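Local atomic coordinates of CrtC domain-containing protein (Fusarium vanettenii 77-13-4, PDB entry 7A0Q), a protein that probably catalyses the hydration of kievitone, a plant isoflavonoid phytoalexin, using two lipocalin-like beta domains. Residues Asn69-Val74 against Glu192-Asp197; Arg89-Asn94 against Asn98-Tyr103. One frame throughout, in Å; residues are numbered along the deposited sequence.

Contact 1: residues Asn69-Val74 against Glu192-Asp197; sequences NNEQYV and EKLAID
This is a small side-chain contact at the edge of the N-terminal lipocalin-like half, where Leu194 meets a polar row made of Asn69, Glu71 and Tyr73. The row lies along the turn and the first residues of strand 72-81. Leu194 points from the short strand 192-195 and crosses each of the three side chains at about a right angle. Its two methyls divide the work. CD2 meets the amide of Asn69, 4.0 Å from OD1. CD1 touches the other two residues, 3.3 Å from Glu71 OE2 and 4.0 Å from Tyr73 CE1, lying obliquely to the Tyr73 ring. With chi1 at -53°, the leucine CG stands opposite its own carbonyl carbon, and the branch spreads toward the row.

The row is tied together on its own side. Asn69 ND2 donates to Glu71 OE2 at 2.7 Å, using the anti lone pair of that oxygen. The bond is bent to 135°, and the carboxylate oxygen lies off the amide plane. Tyr73 OH donates to Glu71 OE1 across a very short 2.5 Å, whose exact length is doubtful. Each carboxylate oxygen thus has a donor, and the glutamate is held between an amide and a phenol while an apolar methyl packs against it.

One water carries the polar link across. It accepts from Ala195 N at 2.9 Å and donates to Asn69 OD1 over a longer distance. That oxygen is held mainly by Thr67 OG1, which also bonds Glu71 N.

The site lies where the turn before strand 72-81 meets strand 192-195. Ala195 pairs by backbone with Thr68, and Leu194 pairs with Leu187 of strand 171-189. Val189 of that same strand packs on both Leu194 and Tyr73, so the turn after strand 58-66 rests beside strands 171-189 and 192-195.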
loop_
_atom_site.group_PDB
_atom_site.type_symbol
_atom_site.label_atom_id
_atom_site.label_comp_id
_atom_site.label_asym_id
_atom_site.label_seq_id
_atom_site.Cartn_x
_atom_site.Cartn_y
_atom_site.Cartn_z
ATOM N N ASN A 69 -0.872 -17.088 17.951
ATOM C CA ASN A 69 -0.434 -18.470 17.786
ATOM C C ASN A 69 0.622 -18.618 16.692
ATOM O O ASN A 69 0.766 -19.702 16.116
ATOM C CB ASN A 69 -1.634 -19.394 17.543
ATOM C CG ASN A 69 -2.361 -19.101 16.249
ATOM O OD1 ASN A 69 -2.441 -17.954 15.809
ATOM N ND2 ASN A 69 -2.917 -20.146 15.635
ATOM N N ASN A 70 1.358 -17.539 16.394
ATOM C CA ASN A 70 2.606 -17.546 15.625
ATOM C C ASN A 70 2.415 -17.805 14.132
ATOM O O ASN A 70 3.357 -18.240 13.458
ATOM C CB ASN A 70 3.613 -18.556 16.196
ATOM C CG ASN A 70 5.049 -18.193 15.875
ATOM O OD1 ASN A 70 5.413 -17.018 15.817
ATOM N ND2 ASN A 70 5.879 -19.209 15.667
ATOM N N GLU A 71 1.234 -17.532 13.584
ATOM C CA GLU A 71 1.030 -17.581 12.141
ATOM C C GLU A 71 1.212 -16.188 11.548
ATOM O O GLU A 71 0.910 -15.184 12.194
ATOM C CB GLU A 71 -0.365 -18.092 11.785
ATOM C CG GLU A 71 -0.749 -19.428 12.401
ATOM C CD GLU A 71 -2.163 -19.817 12.020
ATOM O OE1 GLU A 71 -2.451 -19.900 10.810
ATOM O OE2 GLU A 71 -2.991 -20.026 12.930
ATOM N N GLN A 72 1.682 -16.132 10.307
ATOM C CA GLN A 72 1.895 -14.849 9.649
ATOM C C GLN A 72 1.012 -14.702 8.416
ATOM O O GLN A 72 0.833 -15.644 7.634
ATOM C CB GLN A 72 3.362 -14.652 9.288
ATOM C CG GLN A 72 4.220 -14.481 10.534
ATOM C CD GLN A 72 5.600 -13.970 10.235
ATOM O OE1 GLN A 72 6.251 -14.415 9.291
ATOM N NE2 GLN A 72 6.065 -13.031 11.047
ATOM N N TYR A 73 0.471 -13.494 8.250
ATOM C CA TYR A 73 -0.430 -13.173 7.157
ATOM C C TYR A 73 -0.102 -11.780 6.657
ATOM O O TYR A 73 0.450 -10.956 7.387
ATOM C CB TYR A 73 -1.903 -13.211 7.589
ATOM C CG TYR A 73 -2.372 -14.576 8.039
ATOM C CD1 TYR A 73 -2.168 -14.999 9.344
ATOM C CD2 TYR A 73 -3.019 -15.439 7.155
ATOM C CE1 TYR A 73 -2.592 -16.253 9.760
ATOM C CE2 TYR A 73 -3.445 -16.699 7.567
ATOM C CZ TYR A 73 -3.226 -17.094 8.870
ATOM O OH TYR A 73 -3.646 -18.337 9.303
ATOM N N VAL A 74 -0.455 -11.518 5.403
ATOM C CA VAL A 74 -0.492 -10.158 4.871
ATOM C C VAL A 74 -1.938 -9.887 4.479
ATOM O O VAL A 74 -2.538 -10.659 3.719
ATOM C CB VAL A 74 0.469 -9.971 3.686
ATOM C CG1 VAL A 74 0.267 -8.601 3.054
ATOM C CG2 VAL A 74 1.915 -10.129 4.149
ATOM N N GLU A 192 -11.855 -19.905 12.490
ATOM C CA GLU A 192 -11.125 -19.578 13.707
ATOM C C GLU A 192 -10.721 -18.109 13.682
ATOM O O GLU A 192 -10.054 -17.657 12.743
ATOM C CB GLU A 192 -9.896 -20.470 13.874
ATOM C CG GLU A 192 -9.123 -20.191 15.154
ATOM C CD GLU A 192 -8.307 -21.385 15.620
ATOM O OE1 GLU A 192 -7.346 -21.190 16.404
ATOM O OE2 GLU A 192 -8.636 -22.518 15.208
ATOM N N LYS A 193 -11.133 -17.379 14.713
ATOM C CA LYS A 193 -10.771 -15.978 14.887
ATOM C C LYS A 193 -9.407 -15.910 15.565
ATOM O O LYS A 193 -9.269 -16.287 16.733
ATOM C CB LYS A 193 -11.850 -15.281 15.710
ATOM C CG LYS A 193 -11.675 -13.795 15.926
ATOM C CD LYS A 193 -13.039 -13.200 16.256
ATOM C CE LYS A 193 -12.940 -11.852 16.911
ATOM N NZ LYS A 193 -14.297 -11.320 17.226
ATOM N N LEU A 194 -8.395 -15.448 14.835
ATOM C CA LEU A 194 -7.040 -15.341 15.360
ATOM C C LEU A 194 -6.755 -13.913 15.793
ATOM O O LEU A 194 -7.101 -12.963 15.087
ATOM C CB LEU A 194 -6.008 -15.759 14.314
ATOM C CG LEU A 194 -6.182 -17.119 13.653
ATOM C CD1 LEU A 194 -5.014 -17.373 12.729
ATOM C CD2 LEU A 194 -6.266 -18.188 14.722
ATOM N N ALA A 195 -6.096 -13.768 16.938
ATOM C CA ALA A 195 -5.749 -12.461 17.485
ATOM C C ALA A 195 -4.394 -11.994 16.968
ATOM O O ALA A 195 -3.430 -12.764 16.914
ATOM C CB ALA A 195 -5.720 -12.500 19.014
ATOM N N ILE A 196 -4.328 -10.722 16.593
ATOM C CA ILE A 196 -3.089 -10.125 16.112
ATOM C C ILE A 196 -2.167 -9.851 17.293
ATOM O O ILE A 196 -2.600 -9.325 18.325
ATOM C CB ILE A 196 -3.394 -8.837 15.331
ATOM C CG1 ILE A 196 -4.159 -9.186 14.049
ATOM C CG2 ILE A 196 -2.108 -8.064 15.007
ATOM C CD1 ILE A 196 -4.691 -7.952 13.289
ATOM N N ASP A 197 -0.885 -10.200 17.146
ATOM C CA ASP A 197 0.112 -9.884 18.162
ATOM C C ASP A 197 0.694 -8.508 17.860
ATOM O O ASP A 197 1.489 -8.379 16.913
ATOM C CB ASP A 197 1.212 -10.940 18.188
ATOM C CG ASP A 197 2.256 -10.687 19.268
ATOM O OD1 ASP A 197 2.256 -9.605 19.886
ATOM O OD2 ASP A 197 3.085 -11.590 19.499
HETATM O O HOH W 1 -4.442 -16.103 17.648
#

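Contact 2: residues Arg89-Asn94 against Asn98-Tyr103; sequences RASTLN and NEYHQY
Two waters bridge side chains and backbone on opposite faces of this hairpin, one between Ser91 and Tyr100, the other between Thr92 and Glu99. The first lies in the plane of the Tyr100 ring, 2.7 Å from Tyr100 OH, and also bonds Ser91 OG. The ring reaches Ser91 diagonally, because CG points away from the backbone N (chi1 172°) and the ring runs along the neighbouring strand. Its CE1 lies 3.6 Å from Ser91 CB, and CD1 passes 3.4 Å from Thr92 O. Leu93 CD1 packs on Tyr100 CB, at the backbone end of the side chain. The second water bonds Thr92 OG1 and donates to Glu99 O.

Between them runs a regular antiparallel ladder. Ala90 with Tyr103 and Thr92 with His101 are hydrogen-bonded pairs, with two bonds each. Ser91 with Gln102 and Leu93 with Tyr100 are non-hydrogen-bonded pairs. Asn94 N bonds Glu99 O at 2.9 Å, nearly straight at 172°, and Asn98 N returns to Asn94 O. Asn94 OD1 in turn takes the amides of Glu96 and Thr97 in the connecting turn.

Ala90, Thr92, His101 and Tyr103 share the face toward strand 145-152. There Tyr103 CE1 touches Ala90 CB at 4.0 Å, while its ring stacks with His142 and its OH bonds Ser140. Leu93 and Ser91 lie on the other face, where Leu93 touches strands 295-308 and 317-328 of the C-terminal barrel.

At the turn end, His101 NE2 donates to Glu99 OE1 at 2.7 Å in the imidazole plane. That same oxygen binds His190 NE2. One carboxylate oxygen therefore serves two histidines, fixing the tilt of the His101 ring and tying the hairpin to the chain beyond strand 171-189.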
loop_
_atom_site.group_PDB
_atom_site.type_symbol
_atom_site.label_atom_id
_atom_site.label_comp_id
_atom_site.label_asym_id
_atom_site.label_seq_id
_atom_site.Cartn_x
_atom_site.Cartn_y
_atom_site.Cartn_z
ATOM N N ARG A 89 -12.084 -3.408 -1.692
ATOM C CA ARG A 89 -11.475 -4.684 -2.025
ATOM C C ARG A 89 -10.491 -5.069 -0.928
ATOM O O ARG A 89 -9.968 -4.212 -0.204
ATOM C CB ARG A 89 -10.802 -4.649 -3.416
ATOM C CG ARG A 89 -9.730 -3.584 -3.583
ATOM C CD ARG A 89 -9.307 -3.497 -5.044
ATOM N NE ARG A 89 -8.223 -2.540 -5.239
ATOM C CZ ARG A 89 -7.652 -2.291 -6.416
ATOM N NH1 ARG A 89 -8.077 -2.928 -7.509
ATOM N NH2 ARG A 89 -6.663 -1.409 -6.504
ATOM N N ALA A 90 -10.286 -6.370 -0.767
ATOM C CA ALA A 90 -9.483 -6.857 0.349
ATOM C C ALA A 90 -8.958 -8.240 0.017
ATOM O O ALA A 90 -9.551 -8.970 -0.782
ATOM C CB ALA A 90 -10.296 -6.906 1.653
ATOM N N SER A 91 -7.863 -8.611 0.681
ATOM C CA SER A 91 -7.285 -9.934 0.478
ATOM C C SER A 91 -6.564 -10.383 1.738
ATOM O O SER A 91 -6.194 -9.575 2.596
ATOM C CB SER A 91 -6.322 -9.958 -0.717
ATOM O OG SER A 91 -5.148 -9.192 -0.468
ATOM N N THR A 92 -6.374 -11.700 1.842
ATOM C CA THR A 92 -5.541 -12.286 2.881
ATOM C C THR A 92 -4.586 -13.271 2.236
ATOM O O THR A 92 -4.955 -13.970 1.288
ATOM C CB THR A 92 -6.362 -13.011 3.953
ATOM O OG1 THR A 92 -6.991 -14.150 3.355
ATOM C CG2 THR A 92 -7.428 -12.091 4.536
ATOM N N LEU A 93 -3.355 -13.309 2.742
ATOM C CA LEU A 93 -2.335 -14.242 2.279
ATOM C C LEU A 93 -1.736 -14.923 3.496
ATOM O O LEU A 93 -1.235 -14.248 4.399
ATOM C CB LEU A 93 -1.241 -13.526 1.475
ATOM C CG LEU A 93 -0.069 -14.395 0.996
ATOM C CD1 LEU A 93 -0.531 -15.409 -0.050
ATOM C CD2 LEU A 93 1.082 -13.540 0.471
ATOM N N ASN A 94 -1.807 -16.253 3.525
ATOM C CA ASN A 94 -1.152 -17.050 4.555
ATOM C C ASN A 94 0.295 -17.292 4.134
ATOM O O ASN A 94 0.547 -17.935 3.110
ATOM C CB ASN A 94 -1.900 -18.371 4.746
ATOM C CG ASN A 94 -1.305 -19.240 5.855
ATOM O OD1 ASN A 94 -0.091 -19.368 5.978
ATOM N ND2 ASN A 94 -2.171 -19.857 6.650
ATOM N N ASN A 98 0.689 -20.239 1.507
ATOM C CA ASN A 98 0.359 -19.451 0.319
ATOM C C ASN A 98 -1.139 -19.360 0.055
ATOM O O ASN A 98 -1.536 -18.855 -1.004
ATOM C CB ASN A 98 1.051 -19.967 -0.951
ATOM C CG ASN A 98 2.556 -19.802 -0.905
ATOM O OD1 ASN A 98 3.084 -18.973 -0.160
ATOM N ND2 ASN A 98 3.259 -20.597 -1.701
ATOM N N GLU A 99 -1.988 -19.817 0.975
ATOM C CA GLU A 99 -3.424 -19.717 0.751
ATOM C C GLU A 99 -3.840 -18.253 0.665
ATOM O O GLU A 99 -3.498 -17.447 1.534
ATOM C CB GLU A 99 -4.203 -20.422 1.862
ATOM C CG GLU A 99 -5.710 -20.449 1.601
ATOM C CD GLU A 99 -6.501 -21.151 2.695
ATOM O OE1 GLU A 99 -7.737 -20.977 2.736
ATOM O OE2 GLU A 99 -5.892 -21.870 3.515
ATOM N N TYR A 100 -4.599 -17.922 -0.378
ATOM C CA TYR A 100 -4.899 -16.536 -0.718
ATOM C C TYR A 100 -6.377 -16.398 -1.043
ATOM O O TYR A 100 -6.932 -17.217 -1.781
ATOM C CB TYR A 100 -4.034 -16.097 -1.904
ATOM C CG TYR A 100 -4.352 -14.740 -2.501
ATOM C CD1 TYR A 100 -3.904 -13.568 -1.900
ATOM C CD2 TYR A 100 -5.063 -14.633 -3.697
ATOM C CE1 TYR A 100 -4.170 -12.328 -2.463
ATOM C CE2 TYR A 100 -5.336 -13.392 -4.268
ATOM C CZ TYR A 100 -4.892 -12.243 -3.644
ATOM O OH TYR A 100 -5.163 -11.008 -4.198
ATOM N N HIS A 101 -7.011 -15.367 -0.486
ATOM C CA HIS A 101 -8.407 -15.061 -0.764
ATOM C C HIS A 101 -8.543 -13.573 -1.028
ATOM O O HIS A 101 -7.861 -12.764 -0.394
ATOM C CB HIS A 101 -9.304 -15.468 0.399
ATOM C CG HIS A 101 -9.283 -16.939 0.673
ATOM N ND1 HIS A 101 -10.041 -17.838 -0.046
ATOM C CD2 HIS A 101 -8.565 -17.671 1.556
ATOM C CE1 HIS A 101 -9.805 -19.060 0.397
ATOM N NE2 HIS A 101 -8.912 -18.987 1.367
ATOM N N GLN A 102 -9.429 -13.217 -1.957
ATOM C CA GLN A 102 -9.627 -11.821 -2.317
ATOM C C GLN A 102 -11.050 -11.609 -2.802
ATOM O O GLN A 102 -11.723 -12.542 -3.249
ATOM C CB GLN A 102 -8.644 -11.368 -3.407
ATOM C CG GLN A 102 -8.637 -12.225 -4.680
ATOM C CD GLN A 102 -9.779 -11.919 -5.638
ATOM O OE1 GLN A 102 -10.196 -10.771 -5.792
ATOM N NE2 GLN A 102 -10.294 -12.962 -6.289
ATOM N N TYR A 103 -11.487 -10.355 -2.742
ATOM C CA TYR A 103 -12.731 -9.960 -3.388
ATOM C C TYR A 103 -12.708 -8.465 -3.661
ATOM O O TYR A 103 -11.921 -7.716 -3.071
ATOM C CB TYR A 103 -13.957 -10.323 -2.539
ATOM C CG TYR A 103 -14.162 -9.420 -1.340
ATOM C CD1 TYR A 103 -13.490 -9.662 -0.149
ATOM C CD2 TYR A 103 -15.023 -8.336 -1.399
ATOM C CE1 TYR A 103 -13.675 -8.853 0.950
ATOM C CE2 TYR A 103 -15.219 -7.515 -0.296
ATOM C CZ TYR A 103 -14.538 -7.781 0.873
ATOM O OH TYR A 103 -14.718 -6.976 1.976
HETATM O O HOH W 2 -3.916 -9.010 -2.949
HETATM O O HOH W 3 -5.566 -16.473 3.061
#

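How the contacts relate
Contact 1 lies at the edge of the N-terminal half, nearer the surface and about 20 Å from the centre of the chain. Contact 2 is larger and deeper, at about 15 Å. The two meet because strands 72-81 and 86-94 are neighbours: Val74 O probably accepts a bond from Leu93 N, and Tyr73 CB packs on Leu93 O. The Tyr73 hydroxyl also approaches the Asn94 amide. Contact 1 joins parts distant in sequence through one leucine and a water, without pairing its backbones. Contact 2 joins adjacent strands through a full ladder, with water bridges added. In both, a partly exposed glutamate near a turn gathers donors: Glu71 from Asn69 and Tyr73, Glu99 from two histidines.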